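Local coordinates for protein PlaB phospholipase (PDB 6ZTI) that is a Legionella pneumophila phospholipase of the alpha/beta hydrolase class that binds NAD(H), whose binding drives a tetramerization that controls its activity, at residues Ala130-Gly135 and Asp164-Gly169; Leu232-Gln237 and Met454-Leu459; Met342-Leu347 and Lys390-Leu395. All blocks are in the same frame, centred on the assembly; numbering follows the deposited sequence.

Interaction 1. Residues Ala130-Gly135 and Asp164-Gly169; sequences APANHG and DWLELG
Gly135 lies directly against the end of helix 160-166, its CA 3.1 Å from Leu166 O. Glycine suits this place for two reasons: a side-chain carbon would run into that same oxygen, and at phi 102°, psi 176° it would also press on the carbonyl oxygen of His134. Leu166 reaches back with one branch. Its CG stands anti to the carbonyl carbon (chi1 -73°), and CD2 meets Ala132 CB at 3.5 Å, the short alanine side chain touching the leucine tip through its one methyl. Trp165 adds the rim of its indole, with CZ3 3.6 Å from Ala132 O; the oxygen lies near the ring plane, at the edge, and also accepts the Gly135 N-H that closes the type I turn Ala132-Gly135. Beyond the helix, Leu168 CD2 packs on His134 O at 3.6 Å. That oxygen takes a hydrogen from a water, 2.6 Å away, which in turn accepts from Gly169 N. No direct hydrogen bond joins the two segments, although Leu166 is backbone-bonded to Ser136, the residue after Gly135. The arrangement is that of a tight turn after strand 123-129 of the parallel sheet, buried against a helix C-terminus within the alpha/beta hydrolase domain.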
loop_
_atom_site.group_PDB
_atom_site.type_symbol
_atom_site.label_atom_id
_atom_site.label_comp_id
_atom_site.label_asym_id
_atom_site.label_seq_id
_atom_site.Cartn_x
_atom_site.Cartn_y
_atom_site.Cartn_z
ATOM N N ALA B 130 13.497 -31.375 -11.726
ATOM C CA ALA B 130 13.561 -29.914 -11.704
ATOM C C ALA B 130 12.712 -29.331 -10.578
ATOM O O ALA B 130 11.897 -28.433 -10.824
ATOM C CB ALA B 130 13.111 -29.337 -13.044
ATOM N N PRO B 131 12.890 -29.797 -9.341
ATOM C CA PRO B 131 12.088 -29.277 -8.225
ATOM C C PRO B 131 12.498 -27.874 -7.834
ATOM O O PRO B 131 13.687 -27.549 -7.805
ATOM C CB PRO B 131 12.402 -30.254 -7.092
ATOM C CG PRO B 131 13.830 -30.607 -7.366
ATOM C CD PRO B 131 13.933 -30.723 -8.865
ATOM N N ALA B 132 11.500 -27.055 -7.482
ATOM C CA ALA B 132 11.738 -25.681 -7.022
ATOM C C ALA B 132 11.986 -25.671 -5.512
ATOM O O ALA B 132 11.323 -24.982 -4.737
ATOM C CB ALA B 132 10.566 -24.782 -7.397
ATOM N N ASN B 133 12.992 -26.447 -5.102
ATOM C CA ASN B 133 13.199 -26.690 -3.678
ATOM C C ASN B 133 13.623 -25.438 -2.930
ATOM O O ASN B 133 13.316 -25.307 -1.742
ATOM C CB ASN B 133 14.216 -27.803 -3.478
ATOM C CG ASN B 133 13.602 -29.172 -3.679
ATOM O OD1 ASN B 133 12.483 -29.443 -3.230
ATOM N ND2 ASN B 133 14.316 -30.035 -4.372
ATOM N N HIS B 134 14.330 -24.516 -3.586
ATOM C CA HIS B 134 14.672 -23.242 -2.971
ATOM C C HIS B 134 13.972 -22.076 -3.670
ATOM O O HIS B 134 14.413 -20.933 -3.549
ATOM C CB HIS B 134 16.188 -23.040 -2.966
ATOM C CG HIS B 134 16.932 -24.098 -2.211
ATOM N ND1 HIS B 134 17.148 -24.036 -0.847
ATOM C CD2 HIS B 134 17.500 -25.250 -2.629
ATOM C CE1 HIS B 134 17.819 -25.107 -0.465
ATOM N NE2 HIS B 134 18.054 -25.854 -1.530
ATOM N N GLY B 135 12.904 -22.350 -4.414
ATOM C CA GLY B 135 12.070 -21.315 -5.002
ATOM C C GLY B 135 12.339 -21.115 -6.482
ATOM O O GLY B 135 13.242 -21.708 -7.079
ATOM N N ASP B 164 3.403 -17.494 -2.995
ATOM C CA ASP B 164 4.080 -17.026 -1.789
ATOM C C ASP B 164 5.102 -18.043 -1.296
ATOM O O ASP B 164 6.133 -17.660 -0.727
ATOM C CB ASP B 164 3.056 -16.739 -0.696
ATOM C CG ASP B 164 2.210 -15.518 -0.985
ATOM O OD1 ASP B 164 2.703 -14.569 -1.631
ATOM O OD2 ASP B 164 1.046 -15.511 -0.554
ATOM N N TRP B 165 4.837 -19.338 -1.497
ATOM C CA TRP B 165 5.809 -20.370 -1.136
ATOM C C TRP B 165 6.988 -20.357 -2.100
ATOM O O TRP B 165 8.150 -20.392 -1.684
ATOM C CB TRP B 165 5.144 -21.761 -1.123
ATOM C CG TRP B 165 5.925 -22.836 -0.373
ATOM C CD1 TRP B 165 5.644 -23.341 0.873
ATOM C CD2 TRP B 165 7.112 -23.518 -0.811
ATOM N NE1 TRP B 165 6.576 -24.283 1.228
ATOM C CE2 TRP B 165 7.485 -24.413 0.215
ATOM C CE3 TRP B 165 7.886 -23.467 -1.966
ATOM C CZ2 TRP B 165 8.601 -25.236 0.121
ATOM C CZ3 TRP B 165 9.009 -24.289 -2.059
ATOM C CH2 TRP B 165 9.350 -25.161 -1.022
ATOM N N LEU B 166 6.704 -20.305 -3.399
ATOM C CA LEU B 166 7.760 -20.422 -4.388
ATOM C C LEU B 166 8.659 -19.189 -4.448
ATOM O O LEU B 166 9.764 -19.278 -4.988
ATOM C CB LEU B 166 7.140 -20.687 -5.753
ATOM C CG LEU B 166 6.572 -22.093 -5.925
ATOM C CD1 LEU B 166 5.580 -22.132 -7.080
ATOM C CD2 LEU B 166 7.710 -23.103 -6.172
ATOM N N GLU B 167 8.215 -18.054 -3.916
ATOM C CA GLU B 167 8.982 -16.818 -4.007
ATOM C C GLU B 167 10.345 -16.992 -3.353
ATOM O O GLU B 167 10.449 -17.497 -2.233
ATOM C CB GLU B 167 8.215 -15.668 -3.345
ATOM C CG GLU B 167 8.802 -14.264 -3.627
ATOM C CD GLU B 167 8.010 -13.117 -2.980
ATOM O OE1 GLU B 167 7.013 -13.376 -2.271
ATOM O OE2 GLU B 167 8.390 -11.945 -3.174
ATOM N N LEU B 168 11.396 -16.585 -4.067
ATOM C CA LEU B 168 12.726 -16.581 -3.480
ATOM C C LEU B 168 12.685 -15.873 -2.133
ATOM O O LEU B 168 12.022 -14.847 -1.976
ATOM C CB LEU B 168 13.712 -15.900 -4.424
ATOM C CG LEU B 168 13.952 -16.611 -5.763
ATOM C CD1 LEU B 168 14.842 -15.744 -6.625
ATOM C CD2 LEU B 168 14.590 -17.960 -5.595
ATOM N N GLY B 169 13.366 -16.453 -1.148
ATOM C CA GLY B 169 13.373 -15.894 0.188
ATOM C C GLY B 169 12.115 -16.124 0.995
ATOM O O GLY B 169 11.976 -15.538 2.073
HETATM O O HOH W 1 14.003 -19.297 -1.554
#

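Interaction 2. Residues Leu232-Gln237 and Met454-Leu459; sequences LLKLHQ and MVEIML
Leu233 and Glu456 open a run of backbone hydrogen bonds between two parallel strands in register, whose short axes are 16° apart. Leu233 N gives to Met454 O at 2.7 Å, and Leu233 O takes Glu456 N; Leu235 repeats the pattern with Glu456 O and Met458 N, and Gln237 N ends it on Met458 O. Apolar contacts occupy the face of Leu233, Leu235, Val455 and Ile457, where Leu235 CD1 lies 4.0 Å from Ile457 CG1 and strand 412-419 packs on top. Leucine and beta-branched residues suit this buried apolar side. The face of Leu232, Lys234, His236, Met454, Glu456 and Met458 is mixed, with Leu232 CD1 on Met454 CB at one end. Lys234 and Glu456 run side by side in a salt bridge whose hydrogen bond, NZ to OE2 at 3.3 Å, is weak; OE1 is held by Arg346. The carboxylate is nearly coplanar with the His236 ring, OE2 lying at the ring's edge. Met458 has CG anti to the backbone N (chi1 -175°); its SD lies over the centre of that ring, 4.2 Å from the centroid, and its CB touches His236 CD2 at 3.5 Å. Two cationic partners probably keep Glu456 ionised, while His236 NE2 is buried without a partner in the model.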
loop_
_atom_site.group_PDB
_atom_site.type_symbol
_atom_site.label_atom_id
_atom_site.label_comp_id
_atom_site.label_asym_id
_atom_site.label_seq_id
_atom_site.Cartn_x
_atom_site.Cartn_y
_atom_site.Cartn_z
ATOM N N LEU B 232 23.285 -24.329 5.834
ATOM C CA LEU B 232 22.773 -23.182 6.567
ATOM C C LEU B 232 23.914 -22.637 7.418
ATOM O O LEU B 232 24.435 -23.345 8.286
ATOM C CB LEU B 232 21.581 -23.573 7.440
ATOM C CG LEU B 232 21.154 -22.547 8.485
ATOM C CD1 LEU B 232 20.792 -21.238 7.831
ATOM C CD2 LEU B 232 19.985 -23.070 9.302
ATOM N N LEU B 233 24.309 -21.393 7.155
ATOM C CA LEU B 233 25.373 -20.710 7.878
ATOM C C LEU B 233 24.722 -19.689 8.788
ATOM O O LEU B 233 23.989 -18.808 8.317
ATOM C CB LEU B 233 26.348 -20.037 6.917
ATOM C CG LEU B 233 27.366 -19.030 7.474
ATOM C CD1 LEU B 233 28.433 -19.701 8.319
ATOM C CD2 LEU B 233 28.017 -18.305 6.334
ATOM N N LYS B 234 24.965 -19.827 10.087
ATOM C CA LYS B 234 24.486 -18.879 11.081
ATOM C C LYS B 234 25.651 -18.007 11.531
ATOM O O LYS B 234 26.672 -18.522 12.007
ATOM C CB LYS B 234 23.879 -19.595 12.283
ATOM C CG LYS B 234 22.614 -20.365 12.007
ATOM C CD LYS B 234 22.088 -20.965 13.313
ATOM C CE LYS B 234 20.874 -21.855 13.097
ATOM N NZ LYS B 234 19.677 -21.083 12.657
ATOM N N LEU B 235 25.485 -16.694 11.384
ATOM C CA LEU B 235 26.448 -15.687 11.825
ATOM C C LEU B 235 25.772 -14.835 12.885
ATOM O O LEU B 235 24.841 -14.080 12.577
ATOM C CB LEU B 235 26.916 -14.803 10.674
ATOM C CG LEU B 235 27.440 -15.501 9.425
ATOM C CD1 LEU B 235 27.802 -14.452 8.379
ATOM C CD2 LEU B 235 28.629 -16.384 9.771
ATOM N N HIS B 236 26.263 -14.935 14.119
ATOM C CA HIS B 236 25.669 -14.265 15.265
ATOM C C HIS B 236 26.658 -13.262 15.819
ATOM O O HIS B 236 27.809 -13.607 16.107
ATOM C CB HIS B 236 25.266 -15.270 16.341
ATOM C CG HIS B 236 24.043 -16.055 15.990
ATOM N ND1 HIS B 236 23.386 -16.858 16.897
ATOM C CD2 HIS B 236 23.355 -16.157 14.826
ATOM C CE1 HIS B 236 22.345 -17.420 16.307
ATOM N NE2 HIS B 236 22.302 -17.007 15.051
ATOM N N GLN B 237 26.191 -12.030 15.977
ATOM C CA GLN B 237 27.031 -10.934 16.417
ATOM C C GLN B 237 27.155 -10.960 17.929
ATOM O O GLN B 237 26.169 -11.150 18.648
ATOM C CB GLN B 237 26.441 -9.601 15.963
ATOM C CG GLN B 237 27.303 -8.389 16.256
ATOM C CD GLN B 237 26.722 -7.134 15.642
ATOM O OE1 GLN B 237 25.578 -6.764 15.919
ATOM N NE2 GLN B 237 27.499 -6.479 14.799
ATOM N N MET B 454 21.998 -21.028 2.675
ATOM C CA MET B 454 21.166 -20.166 3.507
ATOM C C MET B 454 22.043 -19.499 4.558
ATOM O O MET B 454 22.801 -20.168 5.257
ATOM C CB MET B 454 20.055 -20.977 4.163
ATOM C CG MET B 454 19.171 -21.719 3.132
ATOM S SD MET B 454 18.274 -23.098 3.851
ATOM C CE MET B 454 17.187 -22.246 4.964
ATOM N N VAL B 455 21.964 -18.180 4.643
ATOM C CA VAL B 455 22.831 -17.396 5.513
ATOM C C VAL B 455 21.929 -16.618 6.456
ATOM O O VAL B 455 21.264 -15.663 6.045
ATOM C CB VAL B 455 23.750 -16.456 4.723
ATOM C CG1 VAL B 455 24.704 -15.704 5.670
ATOM C CG2 VAL B 455 24.555 -17.233 3.672
ATOM N N GLU B 456 21.901 -17.021 7.714
ATOM C CA GLU B 456 21.132 -16.309 8.725
ATOM C C GLU B 456 22.086 -15.417 9.506
ATOM O O GLU B 456 22.994 -15.914 10.174
ATOM C CB GLU B 456 20.413 -17.278 9.661
ATOM C CG GLU B 456 19.595 -16.580 10.727
ATOM C CD GLU B 456 18.878 -17.551 11.642
ATOM O OE1 GLU B 456 17.813 -18.065 11.248
ATOM O OE2 GLU B 456 19.390 -17.807 12.752
ATOM N N ILE B 457 21.883 -14.108 9.431
ATOM C CA ILE B 457 22.723 -13.154 10.151
ATOM C C ILE B 457 21.883 -12.533 11.263
ATOM O O ILE B 457 20.856 -11.896 10.993
ATOM C CB ILE B 457 23.302 -12.086 9.212
ATOM C CG1 ILE B 457 24.172 -12.736 8.125
ATOM C CG2 ILE B 457 24.108 -11.075 10.023
ATOM C CD1 ILE B 457 24.339 -11.918 6.925
ATOM N N MET B 458 22.303 -12.736 12.510
ATOM C CA MET B 458 21.627 -12.174 13.676
ATOM C C MET B 458 22.501 -11.080 14.287
ATOM O O MET B 458 23.582 -11.364 14.819
ATOM C CB MET B 458 21.332 -13.253 14.715
ATOM C CG MET B 458 20.520 -12.725 15.905
ATOM S SD MET B 458 20.533 -13.787 17.352
ATOM C CE MET B 458 19.284 -14.984 16.906
ATOM N N LEU B 459 22.015 -9.839 14.242
ATOM C CA LEU B 459 22.690 -8.697 14.846
ATOM C C LEU B 459 22.184 -8.449 16.260
ATOM O O LEU B 459 21.055 -8.802 16.605
ATOM C CB LEU B 459 22.466 -7.437 14.004
ATOM C CG LEU B 459 22.867 -7.479 12.529
ATOM C CD1 LEU B 459 22.740 -6.118 11.916
ATOM C CD2 LEU B 459 24.286 -7.982 12.380
#

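Interaction 3. Residues Met342-Leu347 and Lys390-Leu395; sequences MIIFRL and KLTYFL. With SND (thionicotinamide-adenine-dinucleotide), chain O.
Phe345 and Leu391 form a hydrogen-bonded pair of an antiparallel arrangement within the mixed sheet, as do Ile343 and Tyr393. All four backbone groups of each pair are satisfied across the strands: Ile343 N gives to Tyr393 O at 2.8 Å (N-H...O 173°), and Tyr393 N returns to Ile343 O on a more bent bond of 146°. Phe345 N reaches Leu391 O at 2.8 Å, and Leu391 N the Phe345 O at 3.1 Å. Met342, Ile344 and Arg346 are instead backbone-bonded to strand 452-463 and the residue before it. On their face the chain of Lys390, folded at chi2, chi3 and chi4, lies beside Arg346, Lys390 CD 3.7 Å from Arg346 CG. The two charged ends do not meet, and each has its own partner: Lys390 NZ binds Gly169 O, Arg346 NH1 binds Glu456. Nearby, Met342 CG meets Thr392 CG2 at 3.6 Å, and its sulfur makes an oblique Met-aromatic contact with Phe394. On the face of Ile343 and Phe345, Leu391 and Tyr393 meet thio-NAD. Leu391 offers both methyls to the adenine, a fitting apolar surface for a flat base, with CD2 3.6 Å from C6A. The hydroxyl of Tyr393 also bonds N3A of another thio-NAD, and it accepts a nearly straight hydrogen bond of 3.0 Å from N6A to OH.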
loop_
_atom_site.group_PDB
_atom_site.type_symbol
_atom_site.label_atom_id
_atom_site.label_comp_id
_atom_site.label_asym_id
_atom_site.label_seq_id
_atom_site.Cartn_x
_atom_site.Cartn_y
_atom_site.Cartn_z
ATOM N N MET B 342 23.592 -19.809 -5.292
ATOM C CA MET B 342 22.514 -18.962 -4.812
ATOM C C MET B 342 22.665 -18.789 -3.310
ATOM O O MET B 342 22.933 -19.754 -2.584
ATOM C CB MET B 342 21.154 -19.556 -5.164
ATOM C CG MET B 342 20.022 -18.597 -4.986
ATOM S SD MET B 342 18.539 -19.093 -5.850
ATOM C CE MET B 342 17.676 -19.927 -4.533
ATOM N N ILE B 343 22.552 -17.555 -2.859
ATOM C CA ILE B 343 22.624 -17.218 -1.452
ATOM C C ILE B 343 21.273 -16.654 -1.061
ATOM O O ILE B 343 20.760 -15.746 -1.726
ATOM C CB ILE B 343 23.740 -16.202 -1.162
ATOM C CG1 ILE B 343 25.051 -16.627 -1.818
ATOM C CG2 ILE B 343 23.898 -16.041 0.366
ATOM C CD1 ILE B 343 26.204 -15.681 -1.508
ATOM N N ILE B 344 20.684 -17.200 -0.008
ATOM C CA ILE B 344 19.468 -16.647 0.580
ATOM C C ILE B 344 19.876 -16.058 1.926
ATOM O O ILE B 344 20.271 -16.798 2.833
ATOM C CB ILE B 344 18.364 -17.704 0.744
ATOM C CG1 ILE B 344 18.031 -18.348 -0.599
ATOM C CG2 ILE B 344 17.067 -17.059 1.328
ATOM C CD1 ILE B 344 17.195 -19.624 -0.480
ATOM N N PHE B 345 19.795 -14.738 2.056
ATOM C CA PHE B 345 20.130 -14.067 3.307
ATOM C C PHE B 345 18.873 -13.854 4.130
ATOM O O PHE B 345 17.829 -13.441 3.611
ATOM C CB PHE B 345 20.800 -12.704 3.091
ATOM C CG PHE B 345 22.135 -12.760 2.400
ATOM C CD1 PHE B 345 23.300 -12.909 3.118
ATOM C CD2 PHE B 345 22.219 -12.595 1.033
ATOM C CE1 PHE B 345 24.512 -12.936 2.477
ATOM C CE2 PHE B 345 23.425 -12.631 0.387
ATOM C CZ PHE B 345 24.572 -12.794 1.105
ATOM N N ARG B 346 18.992 -14.139 5.420
ATOM C CA ARG B 346 17.966 -13.867 6.411
ATOM C C ARG B 346 18.586 -12.977 7.469
ATOM O O ARG B 346 19.516 -13.398 8.165
ATOM C CB ARG B 346 17.452 -15.157 7.029
ATOM C CG ARG B 346 16.294 -14.937 7.954
ATOM C CD ARG B 346 16.019 -16.162 8.781
ATOM N NE ARG B 346 14.751 -16.046 9.485
ATOM C CZ ARG B 346 14.437 -16.754 10.559
ATOM N NH1 ARG B 346 15.304 -17.633 11.055
ATOM N NH2 ARG B 346 13.252 -16.590 11.128
ATOM N N LEU B 347 18.075 -11.760 7.584
ATOM C CA LEU B 347 18.598 -10.753 8.501
ATOM C C LEU B 347 17.646 -10.563 9.670
ATOM O O LEU B 347 16.517 -10.090 9.489
ATOM C CB LEU B 347 18.795 -9.429 7.768
ATOM C CG LEU B 347 20.132 -8.697 7.844
ATOM C CD1 LEU B 347 20.838 -8.927 9.175
ATOM C CD2 LEU B 347 21.004 -9.107 6.665
ATOM N N LYS B 390 14.575 -10.780 3.672
ATOM C CA LYS B 390 14.949 -11.946 2.885
ATOM C C LYS B 390 15.433 -11.476 1.522
ATOM O O LYS B 390 14.670 -10.877 0.756
ATOM C CB LYS B 390 13.783 -12.924 2.758
ATOM C CG LYS B 390 13.236 -13.384 4.101
ATOM C CD LYS B 390 14.259 -14.085 4.988
ATOM C CE LYS B 390 14.695 -15.402 4.422
ATOM N NZ LYS B 390 13.593 -16.403 4.381
ATOM N N LEU B 391 16.695 -11.756 1.225
ATOM C CA LEU B 391 17.369 -11.219 0.052
ATOM C C LEU B 391 18.132 -12.352 -0.609
ATOM O O LEU B 391 18.929 -13.022 0.049
ATOM C CB LEU B 391 18.310 -10.070 0.453
ATOM C CG LEU B 391 19.202 -9.471 -0.631
ATOM C CD1 LEU B 391 18.360 -8.687 -1.622
ATOM C CD2 LEU B 391 20.267 -8.587 -0.022
ATOM N N THR B 392 17.885 -12.582 -1.898
ATOM C CA THR B 392 18.501 -13.693 -2.612
ATOM C C THR B 392 19.439 -13.156 -3.687
ATOM O O THR B 392 19.012 -12.405 -4.570
ATOM C CB THR B 392 17.426 -14.610 -3.213
ATOM O OG1 THR B 392 16.633 -15.186 -2.159
ATOM C CG2 THR B 392 18.054 -15.718 -3.990
ATOM N N TYR B 393 20.704 -13.549 -3.618
ATOM C CA TYR B 393 21.682 -13.257 -4.657
ATOM C C TYR B 393 21.971 -14.521 -5.446
ATOM O O TYR B 393 22.045 -15.612 -4.881
ATOM C CB TYR B 393 23.003 -12.735 -4.070
ATOM C CG TYR B 393 23.154 -11.219 -4.079
ATOM C CD1 TYR B 393 22.320 -10.419 -3.330
ATOM C CD2 TYR B 393 24.148 -10.610 -4.819
ATOM C CE1 TYR B 393 22.451 -9.048 -3.332
ATOM C CE2 TYR B 393 24.295 -9.227 -4.826
ATOM C CZ TYR B 393 23.452 -8.455 -4.075
ATOM O OH TYR B 393 23.594 -7.082 -4.079
ATOM N N PHE B 394 22.174 -14.350 -6.743
ATOM C CA PHE B 394 22.522 -15.413 -7.667
ATOM C C PHE B 394 23.835 -15.023 -8.322
ATOM O O PHE B 394 23.930 -13.952 -8.944
ATOM C CB PHE B 394 21.394 -15.579 -8.690
ATOM C CG PHE B 394 21.471 -16.837 -9.505
ATOM C CD1 PHE B 394 21.729 -18.065 -8.900
ATOM C CD2 PHE B 394 21.235 -16.797 -10.868
ATOM C CE1 PHE B 394 21.787 -19.203 -9.657
ATOM C CE2 PHE B 394 21.286 -17.934 -11.622
ATOM C CZ PHE B 394 21.571 -19.139 -11.018
ATOM N N LEU B 395 24.840 -15.885 -8.182
ATOM C CA LEU B 395 26.211 -15.562 -8.527
ATOM C C LEU B 395 26.785 -16.605 -9.468
ATOM O O LEU B 395 26.420 -17.786 -9.421
ATOM C CB LEU B 395 27.116 -15.498 -7.281
ATOM C CG LEU B 395 26.616 -14.653 -6.115
ATOM C CD1 LEU B 395 27.588 -14.833 -4.943
ATOM C CD2 LEU B 395 26.471 -13.201 -6.492
HETATM P PA SND O . 16.280 -4.252 -7.048
HETATM O O1A SND O . 15.281 -5.132 -7.694
HETATM O O2A SND O . 17.713 -4.434 -7.523
HETATM O O5B SND O . 16.305 -4.407 -5.432
HETATM C C5B SND O . 15.048 -4.588 -4.751
HETATM C C4B SND O . 15.199 -4.229 -3.294
HETATM O O4B SND O . 16.238 -5.039 -2.698
HETATM C C3B SND O . 15.582 -2.777 -3.010
HETATM O O3B SND O . 14.903 -2.300 -1.853
HETATM C C2B SND O . 17.088 -2.871 -2.792
HETATM O O2B SND O . 17.606 -1.828 -1.979
HETATM C C1B SND O . 17.173 -4.199 -2.054
HETATM N N9A SND O . 18.484 -4.825 -2.134
HETATM C C8A SND O . 19.055 -5.395 -3.239
HETATM N N7A SND O . 20.307 -5.750 -3.073
HETATM C C5A SND O . 20.575 -5.391 -1.762
HETATM C C6A SND O . 21.749 -5.443 -0.990
HETATM N N6A SND O . 22.895 -5.983 -1.422
HETATM N N1A SND O . 21.700 -4.939 0.259
HETATM C C2A SND O . 20.540 -4.456 0.714
HETATM N N3A SND O . 19.364 -4.370 0.086
HETATM C C4A SND O . 19.457 -4.837 -1.164
HETATM O O3 SND O . 15.901 -2.728 -7.279
HETATM P PN SND O . 16.385 -1.297 -6.754
HETATM O O1N SND O . 17.801 -1.385 -6.334
HETATM O O2N SND O . 15.380 -0.813 -5.782
HETATM O O5D SND O . 16.261 -0.512 -8.149
HETATM C C5D SND O . 15.018 0.118 -8.538
HETATM C C4D SND O . 14.807 0.035 -10.039
HETATM O O4D SND O . 15.992 0.492 -10.737
HETATM C C3D SND O . 14.525 -1.356 -10.611
HETATM O O3D SND O . 13.721 -1.243 -11.789
HETATM C C2D SND O . 15.934 -1.846 -10.945
HETATM O O2D SND O . 15.935 -2.877 -11.923
HETATM C C1D SND O . 16.532 -0.559 -11.499
HETATM N N1N SND O . 18.044 -0.564 -11.310
HETATM C C2N SND O . 18.520 -0.166 -10.118
HETATM C C3N SND O . 19.880 -0.089 -9.907
HETATM C C7N SND O . 20.413 0.454 -8.628
HETATM S S7N SND O . 21.594 1.623 -8.626
HETATM N N7N SND O . 19.861 0.013 -7.516
HETATM C C4N SND O . 20.736 -0.438 -10.946
HETATM C C5N SND O . 20.221 -0.861 -12.157
HETATM C C6N SND O . 18.858 -0.923 -12.323
#

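From the N terminus, interaction 1 comes first: it closes a 28-residue connection between Ala130-Gly135, just after strand 123-129 of the parallel sheet, and Asp164-Gly169, at the end of helix 160-166, before the other two begin. Interaction 2 then spans 216 residues, bringing strand 231-238 beside strand 452-463, and interaction 3, closing 42 residues, is nested inside that loop. Strands 452-463 and 340-349 are neighbours, so interactions 2 and 3 share one mixed sheet and are joined by the salt bridge Glu456-Arg346 and by Ile457 N to Arg346 O. Interaction 1 meets interaction 3 through Gly169 O and Lys390 NZ, linking the two sheet regions, whereas interactions 1 and 2 do not touch.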